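Local atomic coordinates of separin (PDB entry 5U1T), a protein that cleaves the cohesin subunit MCD1/SCC1 at anaphase onset as a caspase-like cysteine protease, so that chromosomes separate, and is held inactive by securin for most of the cell cycle. Residues 1132-1136 against 1148-1152; 1155-1159 against 1288-1292; 1356-1362 against 1380-1386. One frame throughout, in Å; residues are numbered along the deposited sequence.

Contact 1 of 3, residues 1132-1136 against 1148-1152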
loop_
_atom_site.group_PDB
_atom_site.type_symbol
_atom_site.label_atom_id
_atom_site.label_comp_id
_atom_site.label_asym_id
_atom_site.label_seq_id
_atom_site.Cartn_x
_atom_site.Cartn_y
_atom_site.Cartn_z
ATOM N N ILE A 1132 -39.586 20.876 38.259
ATOM C CA ILE A 1132 -38.772 21.646 37.321
ATOM C C ILE A 1132 -39.311 21.537 35.916
ATOM O O ILE A 1132 -40.103 20.651 35.610
ATOM C CB ILE A 1132 -37.305 21.178 37.291
ATOM C CG1 ILE A 1132 -37.225 19.655 37.134
ATOM C CG2 ILE A 1132 -36.571 21.654 38.520
ATOM C CD1 ILE A 1132 -35.825 19.153 36.911
ATOM N N ASN A 1133 -38.885 22.460 35.067
ATOM C CA ASN A 1133 -39.074 22.317 33.634
ATOM C C ASN A 1133 -37.764 21.880 33.001
ATOM O O ASN A 1133 -36.677 22.319 33.411
ATOM C CB ASN A 1133 -39.542 23.613 32.988
ATOM C CG ASN A 1133 -40.962 23.965 33.339
ATOM O OD1 ASN A 1133 -41.729 23.130 33.813
ATOM N ND2 ASN A 1133 -41.329 25.213 33.085
ATOM N N VAL A 1134 -37.872 20.989 32.023
ATOM C CA VAL A 1134 -36.733 20.623 31.207
ATOM C C VAL A 1134 -37.135 20.872 29.768
ATOM O O VAL A 1134 -38.006 20.210 29.228
ATOM C CB VAL A 1134 -36.311 19.175 31.421
ATOM C CG1 VAL A 1134 -34.875 19.003 30.999
ATOM C CG2 VAL A 1134 -36.457 18.800 32.882
ATOM N N ILE A 1135 -36.517 21.869 29.163
ATOM C CA ILE A 1135 -36.951 22.356 27.875
ATOM C C ILE A 1135 -35.817 22.239 26.859
ATOM O O ILE A 1135 -34.745 22.823 27.055
ATOM C CB ILE A 1135 -37.420 23.802 27.982
ATOM C CG1 ILE A 1135 -38.627 23.866 28.915
ATOM C CG2 ILE A 1135 -37.753 24.362 26.629
ATOM C CD1 ILE A 1135 -39.169 25.258 29.167
ATOM N N THR A 1136 -36.042 21.471 25.792
ATOM C CA THR A 1136 -35.037 21.357 24.739
ATOM C C THR A 1136 -35.256 22.477 23.718
ATOM O O THR A 1136 -36.386 22.950 23.518
ATOM C CB THR A 1136 -35.056 19.961 24.059
ATOM O OG1 THR A 1136 -36.317 19.749 23.427
ATOM C CG2 THR A 1136 -34.886 18.866 25.093
ATOM N N LEU A 1148 -39.103 23.100 20.143
ATOM C CA LEU A 1148 -39.146 23.110 21.591
ATOM C C LEU A 1148 -39.787 21.824 22.116
ATOM O O LEU A 1148 -40.740 21.321 21.539
ATOM C CB LEU A 1148 -39.925 24.333 22.081
ATOM C CG LEU A 1148 -39.571 25.678 21.448
ATOM C CD1 LEU A 1148 -40.398 26.788 22.076
ATOM C CD2 LEU A 1148 -38.088 25.968 21.602
ATOM N N SER A 1149 -39.260 21.289 23.207
ATOM C CA SER A 1149 -39.956 20.237 23.938
ATOM C C SER A 1149 -39.849 20.552 25.403
ATOM O O SER A 1149 -38.956 21.286 25.816
ATOM C CB SER A 1149 -39.366 18.860 23.649
ATOM O OG SER A 1149 -39.488 18.553 22.278
ATOM N N LYS A 1150 -40.754 20.005 26.192
ATOM C CA LYS A 1150 -40.767 20.303 27.611
ATOM C C LYS A 1150 -41.095 19.044 28.364
ATOM O O LYS A 1150 -41.882 18.217 27.917
ATOM C CB LYS A 1150 -41.774 21.402 27.963
ATOM C CG LYS A 1150 -41.602 21.971 29.365
ATOM C CD LYS A 1150 -42.921 22.514 29.923
ATOM C CE LYS A 1150 -43.511 23.614 29.050
ATOM N NZ LYS A 1150 -44.982 23.843 29.243
ATOM N N LEU A 1151 -40.472 18.911 29.521
ATOM C CA LEU A 1151 -40.619 17.738 30.345
ATOM C C LEU A 1151 -40.930 18.189 31.766
ATOM O O LEU A 1151 -40.073 18.751 32.442
ATOM C CB LEU A 1151 -39.346 16.919 30.278
ATOM C CG LEU A 1151 -39.417 15.444 30.620
ATOM C CD1 LEU A 1151 -38.422 14.671 29.757
ATOM C CD2 LEU A 1151 -39.151 15.232 32.108
ATOM N N GLU A 1152 -42.170 17.979 32.197
ATOM C CA GLU A 1152 -42.599 18.384 33.532
ATOM C C GLU A 1152 -42.692 17.165 34.445
ATOM O O GLU A 1152 -43.738 16.528 34.515
ATOM C CB GLU A 1152 -43.947 19.117 33.477
ATOM C CG GLU A 1152 -43.918 20.459 32.755
ATOM C CD GLU A 1152 -45.281 20.849 32.167
ATOM O OE1 GLU A 1152 -45.741 20.199 31.202
ATOM O OE2 GLU A 1152 -45.898 21.816 32.669
#

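Contact 2 of 3, residues 1155-1159 against 1288-1292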
loop_
_atom_site.group_PDB
_atom_site.type_symbol
_atom_site.label_atom_id
_atom_site.label_comp_id
_atom_site.label_asym_id
_atom_site.label_seq_id
_atom_site.Cartn_x
_atom_site.Cartn_y
_atom_site.Cartn_z
ATOM N N ARG A 1155 -45.656 17.155 36.929
ATOM C CA ARG A 1155 -46.945 17.071 36.249
ATOM C C ARG A 1155 -47.053 15.802 35.400
ATOM O O ARG A 1155 -48.116 15.496 34.859
ATOM C CB ARG A 1155 -47.153 18.315 35.380
ATOM C CG ARG A 1155 -48.583 18.530 34.844
ATOM C CD ARG A 1155 -49.653 18.573 35.960
ATOM N NE ARG A 1155 -50.773 19.484 35.671
ATOM C CZ ARG A 1155 -51.705 19.271 34.734
ATOM N NH1 ARG A 1155 -51.644 18.169 33.970
ATOM N NH2 ARG A 1155 -52.692 20.168 34.540
ATOM N N LYS A 1156 -45.947 15.068 35.297
ATOM C CA LYS A 1156 -45.841 13.871 34.451
ATOM C C LYS A 1156 -46.278 14.134 33.003
ATOM O O LYS A 1156 -46.962 13.318 32.381
ATOM C CB LYS A 1156 -46.657 12.723 35.040
ATOM C CG LYS A 1156 -46.347 12.427 36.494
ATOM C CD LYS A 1156 -44.912 11.942 36.717
ATOM C CE LYS A 1156 -44.619 11.862 38.218
ATOM N NZ LYS A 1156 -43.204 11.565 38.532
ATOM N N ARG A 1157 -45.845 15.265 32.462
ATOM C CA ARG A 1157 -46.360 15.750 31.197
ATOM C C ARG A 1157 -45.229 15.985 30.200
ATOM O O ARG A 1157 -44.147 16.458 30.560
ATOM C CB ARG A 1157 -47.166 17.037 31.429
ATOM C CG ARG A 1157 -47.987 17.466 30.245
ATOM C CD ARG A 1157 -49.136 18.324 30.680
ATOM N NE ARG A 1157 -48.642 19.560 31.261
ATOM C CZ ARG A 1157 -49.402 20.480 31.841
ATOM N NH1 ARG A 1157 -48.830 21.572 32.333
ATOM N NH2 ARG A 1157 -50.721 20.322 31.921
ATOM N N ARG A 1158 -45.491 15.633 28.952
ATOM C CA ARG A 1158 -44.545 15.767 27.874
ATOM C C ARG A 1158 -45.174 16.495 26.732
ATOM O O ARG A 1158 -46.134 16.031 26.177
ATOM C CB ARG A 1158 -44.222 14.393 27.353
ATOM C CG ARG A 1158 -42.797 13.955 27.540
ATOM C CD ARG A 1158 -42.698 12.469 27.298
ATOM N NE ARG A 1158 -41.993 11.796 28.368
ATOM C CZ ARG A 1158 -42.506 10.809 29.073
ATOM N NH1 ARG A 1158 -41.803 10.246 30.025
ATOM N NH2 ARG A 1158 -43.719 10.385 28.818
ATOM N N THR A 1159 -44.613 17.618 26.343
ATOM C CA THR A 1159 -45.178 18.365 25.227
ATOM C C THR A 1159 -44.071 18.897 24.342
ATOM O O THR A 1159 -42.935 19.040 24.770
ATOM C CB THR A 1159 -46.075 19.529 25.707
ATOM O OG1 THR A 1159 -45.287 20.490 26.411
ATOM C CG2 THR A 1159 -47.140 19.013 26.644
ATOM N N TRP A 1288 -52.722 21.619 28.515
ATOM C CA TRP A 1288 -51.550 22.479 28.571
ATOM C C TRP A 1288 -51.686 23.601 27.566
ATOM O O TRP A 1288 -51.045 24.635 27.710
ATOM C CB TRP A 1288 -50.259 21.696 28.328
ATOM C CG TRP A 1288 -50.107 21.154 26.940
ATOM C CD1 TRP A 1288 -50.487 19.924 26.515
ATOM C CD2 TRP A 1288 -49.538 21.820 25.795
ATOM N NE1 TRP A 1288 -50.192 19.771 25.183
ATOM C CE2 TRP A 1288 -49.611 20.918 24.712
ATOM C CE3 TRP A 1288 -48.971 23.083 25.581
ATOM C CZ2 TRP A 1288 -49.134 21.231 23.431
ATOM C CZ3 TRP A 1288 -48.502 23.399 24.296
ATOM C CH2 TRP A 1288 -48.592 22.473 23.243
ATOM N N VAL A 1289 -52.522 23.404 26.552
ATOM C CA VAL A 1289 -52.790 24.452 25.567
ATOM C C VAL A 1289 -53.700 25.521 26.170
ATOM O O VAL A 1289 -53.472 26.724 26.000
ATOM C CB VAL A 1289 -53.444 23.884 24.296
ATOM C CG1 VAL A 1289 -53.834 25.001 23.325
ATOM C CG2 VAL A 1289 -52.516 22.861 23.625
ATOM N N ILE A 1290 -54.728 25.052 26.875
ATOM C CA ILE A 1290 -55.626 25.911 27.618
ATOM C C ILE A 1290 -54.839 26.686 28.662
ATOM O O ILE A 1290 -55.042 27.884 28.808
ATOM C CB ILE A 1290 -56.762 25.096 28.283
ATOM C CG1 ILE A 1290 -57.471 24.241 27.228
ATOM C CG2 ILE A 1290 -57.769 26.002 28.983
ATOM C CD1 ILE A 1290 -58.523 23.301 27.803
ATOM N N GLU A 1291 -53.915 26.012 29.353
ATOM C CA GLU A 1291 -53.114 26.644 30.410
ATOM C C GLU A 1291 -52.313 27.826 29.902
ATOM O O GLU A 1291 -51.984 28.732 30.655
ATOM C CB GLU A 1291 -52.160 25.641 31.060
ATOM C CG GLU A 1291 -52.839 24.655 31.979
ATOM C CD GLU A 1291 -51.918 23.528 32.406
ATOM O OE1 GLU A 1291 -52.406 22.525 32.998
ATOM O OE2 GLU A 1291 -50.701 23.650 32.145
ATOM N N LEU A 1292 -51.985 27.813 28.619
ATOM C CA LEU A 1292 -51.190 28.889 28.046
ATOM C C LEU A 1292 -51.926 30.218 28.165
ATOM O O LEU A 1292 -51.297 31.257 28.298
ATOM C CB LEU A 1292 -50.856 28.599 26.586
ATOM C CG LEU A 1292 -49.775 27.552 26.317
ATOM C CD1 LEU A 1292 -49.573 27.397 24.822
ATOM C CD2 LEU A 1292 -48.490 27.950 27.013
#

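Contact 3 of 3, residues 1356-1362 against 1380-1386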
loop_
_atom_site.group_PDB
_atom_site.type_symbol
_atom_site.label_atom_id
_atom_site.label_comp_id
_atom_site.label_asym_id
_atom_site.label_seq_id
_atom_site.Cartn_x
_atom_site.Cartn_y
_atom_site.Cartn_z
ATOM N N PHE A 1356 -39.292 25.201 40.299
ATOM C CA PHE A 1356 -38.130 25.549 41.097
ATOM C C PHE A 1356 -36.928 25.979 40.252
ATOM O O PHE A 1356 -36.134 26.827 40.659
ATOM C CB PHE A 1356 -37.764 24.347 41.964
ATOM C CG PHE A 1356 -36.546 24.552 42.821
ATOM C CD1 PHE A 1356 -35.273 24.253 42.330
ATOM C CD2 PHE A 1356 -36.681 25.010 44.142
ATOM C CE1 PHE A 1356 -34.155 24.435 43.115
ATOM C CE2 PHE A 1356 -35.561 25.187 44.957
ATOM C CZ PHE A 1356 -34.297 24.907 44.439
ATOM N N HIS A 1357 -36.794 25.373 39.078
ATOM C CA HIS A 1357 -35.623 25.578 38.231
ATOM C C HIS A 1357 -35.924 25.137 36.812
ATOM O O HIS A 1357 -36.780 24.295 36.584
ATOM C CB HIS A 1357 -34.412 24.811 38.793
ATOM C CG HIS A 1357 -33.140 25.038 38.033
ATOM N ND1 HIS A 1357 -32.469 26.242 38.043
ATOM C CD2 HIS A 1357 -32.421 24.215 37.232
ATOM C CE1 HIS A 1357 -31.394 26.152 37.281
ATOM N NE2 HIS A 1357 -31.342 24.933 36.776
ATOM N N THR A 1358 -35.213 25.718 35.863
ATOM C CA THR A 1358 -35.377 25.360 34.467
ATOM C C THR A 1358 -34.098 24.846 33.864
ATOM O O THR A 1358 -33.103 25.567 33.791
ATOM C CB THR A 1358 -35.843 26.553 33.650
ATOM O OG1 THR A 1358 -37.120 26.973 34.141
ATOM C CG2 THR A 1358 -35.944 26.187 32.184
ATOM N N PHE A 1359 -34.127 23.594 33.428
ATOM C CA PHE A 1359 -33.023 23.032 32.664
ATOM C C PHE A 1359 -33.279 23.224 31.173
ATOM O O PHE A 1359 -34.298 22.775 30.645
ATOM C CB PHE A 1359 -32.822 21.554 33.003
ATOM C CG PHE A 1359 -32.256 21.321 34.377
ATOM C CD1 PHE A 1359 -30.930 21.634 34.658
ATOM C CD2 PHE A 1359 -33.039 20.787 35.386
ATOM C CE1 PHE A 1359 -30.406 21.424 35.904
ATOM C CE2 PHE A 1359 -32.519 20.579 36.648
ATOM C CZ PHE A 1359 -31.206 20.901 36.910
ATOM N N LEU A 1360 -32.373 23.937 30.513
ATOM C CA LEU A 1360 -32.382 24.036 29.055
ATOM C C LEU A 1360 -31.443 23.018 28.426
ATOM O O LEU A 1360 -30.217 23.161 28.484
ATOM C CB LEU A 1360 -31.976 25.430 28.591
ATOM C CG LEU A 1360 -32.878 26.609 28.897
ATOM C CD1 LEU A 1360 -32.243 27.861 28.333
ATOM C CD2 LEU A 1360 -34.235 26.355 28.296
ATOM N N VAL A 1361 -32.011 21.979 27.841
ATOM C CA VAL A 1361 -31.219 21.082 27.023
ATOM C C VAL A 1361 -30.937 21.773 25.699
ATOM O O VAL A 1361 -31.807 21.827 24.830
ATOM C CB VAL A 1361 -31.933 19.767 26.785
ATOM C CG1 VAL A 1361 -31.082 18.847 25.915
ATOM C CG2 VAL A 1361 -32.277 19.126 28.105
ATOM N N VAL A 1362 -29.736 22.319 25.559
ATOM C CA VAL A 1362 -29.395 23.115 24.387
ATOM C C VAL A 1362 -28.527 22.331 23.392
ATOM O O VAL A 1362 -27.418 21.894 23.717
ATOM C CB VAL A 1362 -28.676 24.415 24.801
ATOM C CG1 VAL A 1362 -28.335 25.253 23.576
ATOM C CG2 VAL A 1362 -29.564 25.212 25.778
ATOM N N LEU A 1380 -35.248 34.075 35.017
ATOM C CA LEU A 1380 -35.462 32.697 35.468
ATOM C C LEU A 1380 -34.185 32.038 35.997
ATOM O O LEU A 1380 -33.091 32.321 35.530
ATOM C CB LEU A 1380 -36.041 31.837 34.325
ATOM C CG LEU A 1380 -37.424 32.109 33.705
ATOM C CD1 LEU A 1380 -38.025 30.821 33.166
ATOM C CD2 LEU A 1380 -38.375 32.758 34.672
ATOM N N SER A 1381 -34.325 31.149 36.970
ATOM C CA SER A 1381 -33.194 30.328 37.372
ATOM C C SER A 1381 -32.938 29.251 36.340
ATOM O O SER A 1381 -33.726 28.317 36.211
ATOM C CB SER A 1381 -33.441 29.673 38.721
ATOM O OG SER A 1381 -32.510 28.620 38.930
ATOM N N ILE A 1382 -31.826 29.362 35.620
ATOM C CA ILE A 1382 -31.558 28.446 34.518
ATOM C C ILE A 1382 -30.117 27.937 34.482
ATOM O O ILE A 1382 -29.169 28.713 34.628
ATOM C CB ILE A 1382 -31.859 29.125 33.157
ATOM C CG1 ILE A 1382 -33.329 29.527 33.058
ATOM C CG2 ILE A 1382 -31.462 28.234 31.990
ATOM C CD1 ILE A 1382 -33.647 30.318 31.820
ATOM N N THR A 1383 -29.957 26.631 34.291
ATOM C CA THR A 1383 -28.694 26.083 33.808
ATOM C C THR A 1383 -28.941 25.369 32.484
ATOM O O THR A 1383 -30.034 24.877 32.232
ATOM C CB THR A 1383 -28.046 25.104 34.809
ATOM O OG1 THR A 1383 -29.013 24.140 35.248
ATOM C CG2 THR A 1383 -27.510 25.845 36.002
ATOM N N ARG A 1384 -27.910 25.327 31.645
ATOM C CA ARG A 1384 -27.915 24.537 30.420
ATOM C C ARG A 1384 -27.417 23.118 30.634
ATOM O O ARG A 1384 -26.623 22.843 31.527
ATOM C CB ARG A 1384 -27.058 25.198 29.359
ATOM C CG ARG A 1384 -27.512 26.555 28.971
ATOM C CD ARG A 1384 -26.906 26.901 27.667
ATOM N NE ARG A 1384 -27.181 28.269 27.282
ATOM C CZ ARG A 1384 -26.776 28.794 26.139
ATOM N NH1 ARG A 1384 -26.097 28.050 25.279
ATOM N NH2 ARG A 1384 -27.049 30.052 25.852
ATOM N N VAL A 1385 -27.884 22.214 29.786
ATOM C CA VAL A 1385 -27.396 20.844 29.807
ATOM C C VAL A 1385 -27.298 20.358 28.358
ATOM O O VAL A 1385 -28.055 20.805 27.513
ATOM C CB VAL A 1385 -28.320 19.958 30.673
ATOM C CG1 VAL A 1385 -28.582 18.642 30.013
ATOM C CG2 VAL A 1385 -27.735 19.775 32.065
ATOM N N PRO A 1386 -26.324 19.494 28.043
ATOM C CA PRO A 1386 -26.240 19.073 26.637
ATOM C C PRO A 1386 -27.166 17.908 26.248
ATOM O O PRO A 1386 -27.366 17.715 25.049
ATOM C CB PRO A 1386 -24.766 18.675 26.486
ATOM C CG PRO A 1386 -24.319 18.308 27.859
ATOM C CD PRO A 1386 -25.108 19.153 28.809
#

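Contact 1 of 3, residues 1132-1136 against 1148-1152
Two neighbouring strands run antiparallel here, their axes 4.5 Å apart at closest and their directions 161° from each other. Start with the backbone. Thr1136 N donates to Ser1149 O at 2.9 Å, and a weak bond from Ser1149 N to Thr1136 O (3.3 Å) closes that pair. Further along, Leu1151 N reaches Val1134 O at 2.8 Å and Val1134 N reaches Leu1151 O at 3.2 Å. Between them Ile1135 and Lys1150 make a non-hydrogen-bonded pair, CA to CA 4.3 Å. Around this pair CA-H...O contacts add to the N-H...O bonds: Ile1135 CA to Ser1149 O is 3.1 Å, and Lys1150 CA to Val1134 O is 3.2 Å.

Among the apolar contacts, Val1134 CB lies 4.0 Å from Leu1151 CB on the face that also carries Thr1136 and Ser1149; Val1134 goes on to touch Leu1391 of helix 1388-1397. On the other face Ile1135 CG1 meets Lys1150 CG at 3.6 Å, so the lysine uses its aliphatic part here, while its charge makes a cation-pi contact with Phe1244.

The strongest polar partners of Ser1149 and Glu1152 lie outside the two segments: Ser1149 OG hydrogen-bonds His1160 ND1, and Glu1152 forms a salt bridge with Arg1157. Strands 1132-1139 and 1146-1152 thus form a beta hairpin built into a mixed sheet.

Contact 2 of 3, residues 1155-1159 against 1288-1292
Trp1288, at the start of the helical segment, does most of the apolar work. Its indole lies flat against Thr1159: CG2 of Thr1159 sits 3.4 Å from the centroid of the Trp1288 five-membered ring, only 9° off the normal, a clean CH-pi contact. Trp1288 NE1 is meanwhile satisfied by the carbonyl of Pro963. Trp1288 CB also lies over one face of the Arg1157 guanidinium, 3.8 Å from CZ of Arg1157. Val1289 packs on helix 1303-1320 and Ile1290 on helix 1252-1269.

One turn on from the tryptophan comes Glu1291, whose extended side chain brings the carboxylate to two arginines. Arg1157 grips it with two hydrogen bonds, NH1 to Glu1291 OE2 at 2.8 Å and NH2 to Glu1291 OE1 at 3.0 Å, while Arg1155 NH2 makes a salt bridge to Glu1291 OE1 at 2.8 Å. Arg1157 NH1 also meets Glu1152, so Arg1157 is shared between two acids. The backbone beneath is irregular: Lys1156 and Arg1157 both face Glu1152 in a G1 beta bulge. What results is a helix docked crosswise against a strand by a tryptophan and a salt-bridge network.

Contact 3 of 3, residues 1356-1362 against 1380-1386
His1357 sets the tone of this pair. With chi1 near 180° its ring swings across to the neighbouring segment, and both nitrogens find a hydroxyl near the ring plane: ND1 of His1357 and OG of Ser1381 share a 2.5 Å hydrogen bond, while NE2 of His1357 donates to Thr1383 OG1 at 2.9 Å. Ser1381 (chi1 165°) and Thr1383 (p) are turned so that their hydroxyls meet the imidazole, and Thr1383 OG1 is bonded as well to the carbonyl of Gly1589.

Underneath, the backbones pair as parallel strands. Thr1358 N bonds Ser1381 O (3.0 Å), Leu1360 N bonds Thr1383 O (3.1 Å), Val1385 N bonds Leu1360 O (2.8 Å) and Val1362 N bonds Val1385 O (3.0 Å); the link from Thr1383 N to Thr1358 O, at 3.4 Å, is weak. Strand 1353-1362 is an inner strand of a mixed sheet, flanked across from 1382-1385 by strand 1132-1139. The two adjacent parallel strands are joined by a connection that contains no helix.

Phe1359 (m) and Val1361 (t) share a face with Thr1383 and Val1385, where helix 1388-1397 packs; Phe1359 CE1 comes 3.1 Å from Thr1383 OG1, and Val1361 CG2 lies 4.2 Å from Val1385 CG1. On the reverse face, Leu1360 (m, t) sets CD1 3.8 Å from Ile1382 CG2. Arg1384 leaves that face stretched out, chi2 and chi3 both t; its CD passes 3.7 Å from Val1362 CG2, and its guanidinium ends among Glu1372, His1367 O and Phe1369 O of the connecting loop.

Overall arrangement
All three contacts reach one mixed sheet, in which strands 1157-1163, 1146-1152, 1132-1139, 1353-1362 and 1382-1385 lie side by side in that order; contact 2 adds a helix packed on strand 1157-1163. Contact 1 is in the middle. Its centre is about 10 Å from that of contact 2, joined by Lys1150 N to Thr1159 O at 2.8 Å, and about 9 Å from that of contact 3, joined by Ile1135 N to Phe1359 O at 2.8 Å. Contacts 2 and 3 do not touch: their centres are about 18 Å apart, nearest atoms about 11 Å. Cys1497, the catalytic residue by similarity, follows strand 1492-1494 of a separate six-stranded sheet, away from all three contacts.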